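Local structure of chain length determinant protein (Shigella flexneri, 4ZM1) at residues 47-52 with 104-109; 116-121 with 217-222. The protein regulates the chain length of the lipopolysaccharide O-antigen in Shigella flexneri, probably by controlling how far the polysaccharide is polymerised at the inner membrane. All coordinates share one frame; numbering follows the deposited sequence.

Contact 1. Residues 47-52 with 104-109; sequences GRFSSA and QVDDKV
Phe49 and Val105 meet in a CH-pi contact. The methyl CG1 of Val105 stands over one face of the Phe49 ring, 3.7 Å from the ring centroid and 13° off the ring normal. The ring reaches that methyl because its CG lies anti to the backbone N (chi1 -172°), which swings it across to helix 104-109. Asp106 borders the same ring with its methylene, CB lying in the ring plane at the edge, 3.9 Å from Phe49 CE2.

The other contacts are aliphatic. Ala52 CB touches a methyl of each of two valines, Val105 CG1 and Val109 CG2, both at 3.8 Å. The small alanine lets the backbones come near, with CA atoms of Ala52 and Val105 6.0 Å apart. Val109 CG2 also packs on Phe49 CA, and its CG1 touches the aliphatic start of Arg48 at CG, 4.1 Å away.

The side-chain polar groups of Arg48 and Ser51 find their partners outside the interface. Arg48 runs extended from CG to NE and pairs with Glu112 further along helix 91-160, and with Asp16 of the second subunit. Within helix 47-52, Ser51 OG bonds back to Gly47 O at 2.9 Å, from above the carbonyl plane. The Ser51 backbone N bonds to that oxygen too.

The two helix segments cross at 121°, with axes 9.2 Å apart at closest approach. Their union is hydrophobic, made by shape and dispersion between one aromatic face, an alanine and valine methyls. The guanidinium of Arg48 ties this packing to the long helix and to the second subunit.

Contact 2. Residues 116-121 with 217-222; sequences DLKDNI and LKFDDL
Leu117 points its CD2 methyl at two residues of the loop. The methyl lies 3.8 Å from Phe219 CD1, at the ring edge and near its plane. It also touches Leu222 CD1 at 3.8 Å, where the two leucine methyls meet end to end. Leu117 has CG anti to the backbone N (chi1 -165°), which carries the branch off the helix toward the loop. It is the buried residue of this contact.

Lys118 comes next and treats the same ring differently. Its aliphatic chain crosses Phe219 at about a right angle and passes over one face. CG lies 4.0 Å from the ring centroid, 29° off the normal, in a CH-pi contact. Further out, CE is 3.6 Å from Phe219 CE2. NZ is 4.1 Å from Phe219 CE2, a little farther off than CE. The chain bends at chi3 (126°), and CG, CD and CE all stay within touching distance of the ring. The contact is therefore carried mainly by methylenes.

Ile121 ends the segment. Its CG2 approaches Leu217 CD1 at 4.2 Å, and the two side chains lie alongside and run opposite ways.

The loop follows helix 202-214 and leads to strand 228-229, so this patch lays the returning chain against the long helix 91-160. Helix 21-31 adjoins the Ile121 end: Ile30 touches both Ile121 and Leu217, and Val29 packs on Leu217. Asn120 adds a polar tie to that helix, its OD1 being hydrogen-bonded to Tyr31 OH.

How the contacts relate
Contact 1 is buried, whereas contact 2 lies at the surface, yet both build on helix 91-160. Their centres are about 17 Å apart, and their nearest atoms about 5 Å, without touching. Contact 1 joins this helix to helix 38-61; contact 2 joins it to the irregular loop before strand 228-229. Each has a phenylalanine with aliphatic carbon over one face. In contact 1 that carbon is a buried valine methyl; in contact 2 it belongs to an exposed lysine chain. The same loop continues to contact 1, where Ala226 touches Phe49 and Val109. Both regions also touch the second subunit, through Arg48 and Ser51 in contact 1 and through Asp116, Asp119 and Asn120 in contact 2.

Contact 1. Residues 47-52 with 104-109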
ATOM      1  N   GLY B  47      -9.493   6.652  15.114  1.00 49.94           N
ATOM      2  CA  GLY B  47      -8.453   6.535  16.131  1.00 48.90           C
ATOM      3  C   GLY B  47      -7.854   7.893  16.400  1.00 51.14           C
ATOM      4  O   GLY B  47      -7.747   8.308  17.557  1.00 52.83           O
ATOM      5  N   ARG B  48      -7.545   8.608  15.315  1.00 44.59           N
ATOM      6  CA  ARG B  48      -7.039   9.965  15.276  1.00 44.16           C
ATOM      7  C   ARG B  48      -8.043  10.949  15.877  1.00 49.81           C
ATOM      8  O   ARG B  48      -7.633  11.833  16.627  1.00 50.78           O
ATOM      9  CB  ARG B  48      -6.717  10.352  13.821  1.00 44.06           C
ATOM     10  CG  ARG B  48      -5.623  11.400  13.719  1.00 51.53           C
ATOM     11  CD  ARG B  48      -4.942  11.525  12.373  1.00 54.44           C
ATOM     12  NE  ARG B  48      -3.817  12.451  12.513  1.00 68.75           N
ATOM     13  CZ  ARG B  48      -2.556  12.083  12.723  1.00 82.70           C
ATOM     14  NH1 ARG B  48      -2.223  10.798  12.733  1.00 62.79           N
ATOM     15  NH2 ARG B  48      -1.611  13.000  12.891  1.00 75.03           N
ATOM     16  N   PHE B  49      -9.347  10.807  15.567  1.00 47.67           N
ATOM     17  CA  PHE B  49     -10.376  11.708  16.102  1.00 48.56           C
ATOM     18  C   PHE B  49     -10.483  11.556  17.627  1.00 53.45           C
ATOM     19  O   PHE B  49     -10.415  12.551  18.356  1.00 53.78           O
ATOM     20  CB  PHE B  49     -11.743  11.484  15.427  1.00 50.57           C
ATOM     21  CG  PHE B  49     -12.765  12.538  15.818  1.00 53.72           C
ATOM     22  CD1 PHE B  49     -13.549  12.388  16.961  1.00 56.29           C
ATOM     23  CD2 PHE B  49     -12.897  13.715  15.081  1.00 56.99           C
ATOM     24  CE1 PHE B  49     -14.447  13.380  17.351  1.00 57.67           C
ATOM     25  CE2 PHE B  49     -13.810  14.705  15.475  1.00 59.86           C
ATOM     26  CZ  PHE B  49     -14.589  14.519  16.592  1.00 57.90           C
ATOM     27  N   SER B  50     -10.651  10.307  18.099  1.00 50.52           N
ATOM     28  CA  SER B  50     -10.727  10.003  19.531  1.00 51.20           C
ATOM     29  C   SER B  50      -9.419  10.375  20.251  1.00 54.86           C
ATOM     30  O   SER B  50      -9.500  10.753  21.406  1.00 56.62           O
ATOM     31  CB  SER B  50     -11.080   8.538  19.774  1.00 54.67           C
ATOM     32  OG  SER B  50     -10.291   7.654  18.999  1.00 66.44           O
ATOM     33  N   SER B  51      -8.241  10.324  19.573  1.00 49.72           N
ATOM     34  CA  SER B  51      -6.971  10.731  20.179  1.00 50.58           C
ATOM     35  C   SER B  51      -7.015  12.194  20.544  1.00 54.19           C
ATOM     36  O   SER B  51      -6.778  12.559  21.697  1.00 55.56           O
ATOM     37  CB  SER B  51      -5.792  10.496  19.232  1.00 55.12           C
ATOM     38  OG  SER B  51      -5.426   9.134  19.134  1.00 65.38           O
ATOM     39  N   ALA B  52      -7.340  13.025  19.556  1.00 48.55           N
ATOM     40  CA  ALA B  52      -7.418  14.459  19.715  1.00 49.91           C
ATOM     41  C   ALA B  52      -8.566  14.851  20.683  1.00 58.00           C
ATOM     42  O   ALA B  52      -8.439  15.827  21.440  1.00 58.84           O
ATOM     43  CB  ALA B  52      -7.611  15.102  18.354  1.00 49.52           C
ATOM     44  N   GLN B 104     -14.178  21.403  16.610  1.00 70.09           N
ATOM     45  CA  GLN B 104     -12.828  21.858  16.967  1.00 70.98           C
ATOM     46  C   GLN B 104     -11.829  20.705  16.782  1.00 70.57           C
ATOM     47  O   GLN B 104     -10.801  20.894  16.129  1.00 71.03           O
ATOM     48  CB  GLN B 104     -12.823  22.374  18.421  1.00 73.97           C
ATOM     49  CG  GLN B 104     -11.510  22.991  18.901  1.00 91.55           C
ATOM     50  CD  GLN B 104     -11.639  23.541  20.304  1.00113.34           C
ATOM     51  OE1 GLN B 104     -12.405  24.477  20.575  1.00105.41           O
ATOM     52  NE2 GLN B 104     -10.868  22.988  21.222  1.00109.45           N
ATOM     53  N   VAL B 105     -12.166  19.508  17.315  1.00 62.64           N
ATOM     54  CA  VAL B 105     -11.359  18.293  17.219  1.00 59.06           C
ATOM     55  C   VAL B 105     -11.238  17.914  15.744  1.00 64.20           C
ATOM     56  O   VAL B 105     -10.114  17.692  15.287  1.00 63.94           O
ATOM     57  CB  VAL B 105     -11.908  17.141  18.110  1.00 58.59           C
ATOM     58  CG1 VAL B 105     -11.253  15.801  17.773  1.00 55.19           C
ATOM     59  CG2 VAL B 105     -11.722  17.468  19.593  1.00 58.61           C
ATOM     60  N   ASP B 106     -12.362  17.947  14.990  1.00 62.28           N
ATOM     61  CA  ASP B 106     -12.383  17.639  13.554  1.00 62.89           C
ATOM     62  C   ASP B 106     -11.442  18.560  12.760  1.00 68.13           C
ATOM     63  O   ASP B 106     -10.698  18.062  11.910  1.00 67.47           O
ATOM     64  CB  ASP B 106     -13.813  17.710  12.981  1.00 66.16           C
ATOM     65  CG  ASP B 106     -13.940  17.190  11.548  1.00 82.75           C
ATOM     66  OD1 ASP B 106     -13.522  16.020  11.289  1.00 83.26           O
ATOM     67  OD2 ASP B 106     -14.486  17.930  10.692  1.00 90.94           O
ATOM     68  N   ASP B 107     -11.442  19.880  13.060  1.00 66.58           N
ATOM     69  CA  ASP B 107     -10.581  20.859  12.382  1.00 69.03           C
ATOM     70  C   ASP B 107      -9.102  20.570  12.624  1.00 68.86           C
ATOM     71  O   ASP B 107      -8.323  20.664  11.687  1.00 69.99           O
ATOM     72  CB  ASP B 107     -10.923  22.298  12.821  1.00 74.66           C
ATOM     73  CG  ASP B 107     -12.195  22.887  12.228  1.00 85.88           C
ATOM     74  OD1 ASP B 107     -12.671  22.363  11.197  1.00 84.40           O
ATOM     75  OD2 ASP B 107     -12.674  23.919  12.757  1.00 96.88           O
ATOM     76  N   LYS B 108      -8.727  20.208  13.867  1.00 60.88           N
ATOM     77  CA  LYS B 108      -7.358  19.871  14.279  1.00 59.89           C
ATOM     78  C   LYS B 108      -6.902  18.591  13.574  1.00 60.51           C
ATOM     79  O   LYS B 108      -5.783  18.554  13.042  1.00 59.07           O
ATOM     80  CB  LYS B 108      -7.284  19.713  15.824  1.00 62.59           C
ATOM     81  CG  LYS B 108      -5.993  19.093  16.393  1.00 76.19           C
ATOM     82  CD  LYS B 108      -4.770  19.997  16.330  1.00 88.88           C
ATOM     83  CE  LYS B 108      -3.590  19.334  17.006  1.00104.02           C
ATOM     84  NZ  LYS B 108      -2.325  20.104  16.857  1.00113.39           N
ATOM     85  N   VAL B 109      -7.793  17.554  13.556  1.00 54.79           N
ATOM     86  CA  VAL B 109      -7.508  16.275  12.912  1.00 53.59           C
ATOM     87  C   VAL B 109      -7.273  16.501  11.405  1.00 60.33           C
ATOM     88  O   VAL B 109      -6.320  15.960  10.849  1.00 59.19           O
ATOM     89  CB  VAL B 109      -8.586  15.199  13.183  1.00 55.84           C
ATOM     90  CG1 VAL B 109      -8.424  13.997  12.249  1.00 54.38           C
ATOM     91  CG2 VAL B 109      -8.543  14.743  14.640  1.00 55.42           C
TER

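Contact 2. Residues 116-121 with 217-222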
ATOM      1  N   ASP B 116       0.082  14.888   7.093  1.00 62.05           N
ATOM      2  CA  ASP B 116       0.347  13.461   6.947  1.00 61.09           C
ATOM      3  C   ASP B 116       0.296  13.058   5.482  1.00 64.31           C
ATOM      4  O   ASP B 116       1.169  12.312   5.037  1.00 62.55           O
ATOM      5  CB  ASP B 116      -0.648  12.636   7.774  1.00 63.16           C
ATOM      6  CG  ASP B 116      -0.339  11.157   7.860  1.00 76.40           C
ATOM      7  OD1 ASP B 116       0.699  10.797   8.476  1.00 76.08           O
ATOM      8  OD2 ASP B 116      -1.176  10.351   7.386  1.00 83.56           O
ATOM      9  N   LEU B 117      -0.695  13.584   4.727  1.00 61.61           N
ATOM     10  CA  LEU B 117      -0.840  13.317   3.299  1.00 61.16           C
ATOM     11  C   LEU B 117       0.394  13.809   2.531  1.00 62.76           C
ATOM     12  O   LEU B 117       0.902  13.080   1.681  1.00 61.40           O
ATOM     13  CB  LEU B 117      -2.125  13.949   2.734  1.00 63.17           C
ATOM     14  CG  LEU B 117      -2.540  13.426   1.349  1.00 69.85           C
ATOM     15  CD1 LEU B 117      -3.238  12.059   1.437  1.00 70.21           C
ATOM     16  CD2 LEU B 117      -3.408  14.428   0.634  1.00 75.19           C
ATOM     17  N   LYS B 118       0.899  15.010   2.869  1.00 59.35           N
ATOM     18  CA  LYS B 118       2.090  15.585   2.252  1.00 59.19           C
ATOM     19  C   LYS B 118       3.322  14.694   2.508  1.00 62.39           C
ATOM     20  O   LYS B 118       4.121  14.458   1.588  1.00 62.90           O
ATOM     21  CB  LYS B 118       2.317  17.013   2.759  1.00 64.44           C
ATOM     22  CG  LYS B 118       1.448  18.048   2.049  1.00 86.79           C
ATOM     23  CD  LYS B 118       1.213  19.334   2.860  1.00100.89           C
ATOM     24  CE  LYS B 118       1.596  20.584   2.100  1.00112.22           C
ATOM     25  NZ  LYS B 118       1.083  21.818   2.761  1.00120.01           N
ATOM     26  N   ASP B 119       3.436  14.139   3.724  1.00 58.66           N
ATOM     27  CA  ASP B 119       4.521  13.229   4.092  1.00 58.40           C
ATOM     28  C   ASP B 119       4.410  11.922   3.311  1.00 61.94           C
ATOM     29  O   ASP B 119       5.419  11.413   2.818  1.00 62.41           O
ATOM     30  CB  ASP B 119       4.503  12.953   5.599  1.00 61.18           C
ATOM     31  CG  ASP B 119       4.840  14.144   6.487  1.00 71.96           C
ATOM     32  OD1 ASP B 119       5.525  15.079   6.003  1.00 72.35           O
ATOM     33  OD2 ASP B 119       4.459  14.118   7.681  1.00 77.16           O
ATOM     34  N   ASN B 120       3.176  11.412   3.155  1.00 57.24           N
ATOM     35  CA  ASN B 120       2.883  10.194   2.410  1.00 55.63           C
ATOM     36  C   ASN B 120       3.200  10.364   0.920  1.00 60.01           C
ATOM     37  O   ASN B 120       3.777   9.446   0.344  1.00 56.04           O
ATOM     38  CB  ASN B 120       1.426   9.787   2.592  1.00 52.58           C
ATOM     39  CG  ASN B 120       1.141   9.075   3.872  1.00 64.63           C
ATOM     40  OD1 ASN B 120       1.598   7.967   4.118  1.00 62.86           O
ATOM     41  ND2 ASN B 120       0.334   9.683   4.698  1.00 50.83           N
ATOM     42  N   ILE B 121       2.832  11.531   0.292  1.00 60.61           N
ATOM     43  CA  ILE B 121       3.102  11.785  -1.131  1.00 61.38           C
ATOM     44  C   ILE B 121       4.619  11.824  -1.343  1.00 65.71           C
ATOM     45  O   ILE B 121       5.093  11.325  -2.356  1.00 64.76           O
ATOM     46  CB  ILE B 121       2.384  13.036  -1.748  1.00 66.92           C
ATOM     47  CG1 ILE B 121       2.935  14.379  -1.241  1.00 70.38           C
ATOM     48  CG2 ILE B 121       0.854  12.994  -1.620  1.00 66.76           C
ATOM     49  CD1 ILE B 121       3.818  15.129  -2.209  1.00 83.81           C
ATOM     50  N   LEU B 217      -2.320  14.731  -7.316  1.00 77.86           N
ATOM     51  CA  LEU B 217      -3.021  14.747  -6.028  1.00 79.84           C
ATOM     52  C   LEU B 217      -3.043  16.133  -5.365  1.00 92.60           C
ATOM     53  O   LEU B 217      -1.998  16.764  -5.205  1.00 94.19           O
ATOM     54  CB  LEU B 217      -2.430  13.716  -5.050  1.00 78.32           C
ATOM     55  CG  LEU B 217      -2.525  12.238  -5.437  1.00 78.92           C
ATOM     56  CD1 LEU B 217      -1.687  11.407  -4.524  1.00 78.04           C
ATOM     57  CD2 LEU B 217      -3.940  11.715  -5.371  1.00 79.87           C
ATOM     58  N   LYS B 218      -4.253  16.569  -4.955  1.00 94.18           N
ATOM     59  CA  LYS B 218      -4.556  17.841  -4.278  1.00 99.19           C
ATOM     60  C   LYS B 218      -5.161  17.554  -2.906  1.00108.95           C
ATOM     61  O   LYS B 218      -6.014  16.671  -2.795  1.00108.40           O
ATOM     62  CB  LYS B 218      -5.532  18.714  -5.103  1.00103.28           C
ATOM     63  CG  LYS B 218      -5.316  18.717  -6.624  1.00119.74           C
ATOM     64  CD  LYS B 218      -6.300  17.791  -7.351  1.00126.72           C
ATOM     65  CE  LYS B 218      -6.280  17.977  -8.850  1.00132.25           C
ATOM     66  NZ  LYS B 218      -7.082  16.939  -9.550  1.00134.01           N
ATOM     67  N   PHE B 219      -4.754  18.310  -1.873  1.00110.53           N
ATOM     68  CA  PHE B 219      -5.217  18.107  -0.492  1.00113.44           C
ATOM     69  C   PHE B 219      -6.630  18.668  -0.261  1.00119.66           C
ATOM     70  O   PHE B 219      -7.398  18.056   0.483  1.00119.79           O
ATOM     71  CB  PHE B 219      -4.220  18.697   0.535  1.00118.61           C
ATOM     72  CG  PHE B 219      -2.803  18.915   0.034  1.00120.24           C
ATOM     73  CD1 PHE B 219      -2.028  17.844  -0.415  1.00120.62           C
ATOM     74  CD2 PHE B 219      -2.240  20.186   0.022  1.00125.95           C
ATOM     75  CE1 PHE B 219      -0.734  18.052  -0.910  1.00121.16           C
ATOM     76  CE2 PHE B 219      -0.939  20.390  -0.459  1.00128.80           C
ATOM     77  CZ  PHE B 219      -0.193  19.321  -0.921  1.00123.40           C
ATOM     78  N   ASP B 220      -6.979  19.810  -0.898  1.00118.03           N
ATOM     79  CA  ASP B 220      -8.298  20.460  -0.761  1.00120.38           C
ATOM     80  C   ASP B 220      -9.404  19.679  -1.503  1.00119.66           C
ATOM     81  O   ASP B 220     -10.576  19.725  -1.097  1.00120.21           O
ATOM     82  CB  ASP B 220      -8.253  21.923  -1.260  1.00125.31           C
ATOM     83  CG  ASP B 220      -8.286  22.103  -2.773  1.00138.04           C
ATOM     84  OD1 ASP B 220      -9.323  22.574  -3.293  1.00139.78           O
ATOM     85  OD2 ASP B 220      -7.280  21.750  -3.438  1.00144.01           O
ATOM     86  N   ASP B 221      -9.010  18.973  -2.595  1.00140.92           N
ATOM     87  CA  ASP B 221      -9.862  18.162  -3.465  1.00140.02           C
ATOM     88  C   ASP B 221     -10.428  16.948  -2.731  1.00134.41           C
ATOM     89  O   ASP B 221     -11.420  16.372  -3.179  1.00133.00           O
ATOM     90  CB  ASP B 221      -9.072  17.707  -4.705  1.00145.87           C
ATOM     91  CG  ASP B 221      -9.674  18.127  -6.034  1.00161.50           C
ATOM     92  OD1 ASP B 221      -9.584  17.339  -7.000  1.00163.81           O
ATOM     93  OD2 ASP B 221     -10.209  19.256  -6.118  1.00170.22           O
ATOM     94  N   LEU B 222      -9.798  16.565  -1.609  1.00124.87           N
ATOM     95  CA  LEU B 222     -10.250  15.443  -0.797  1.00118.21           C
ATOM     96  C   LEU B 222     -11.251  15.929   0.245  1.00118.15           C
ATOM     97  O   LEU B 222     -10.925  16.764   1.097  1.00116.79           O
ATOM     98  CB  LEU B 222      -9.077  14.694  -0.124  1.00114.52           C
ATOM     99  CG  LEU B 222      -7.911  14.191  -1.002  1.00121.62           C
ATOM    100  CD1 LEU B 222      -6.975  13.318  -0.193  1.00117.03           C
ATOM    101  CD2 LEU B 222      -8.392  13.413  -2.235  1.00126.46           C
TER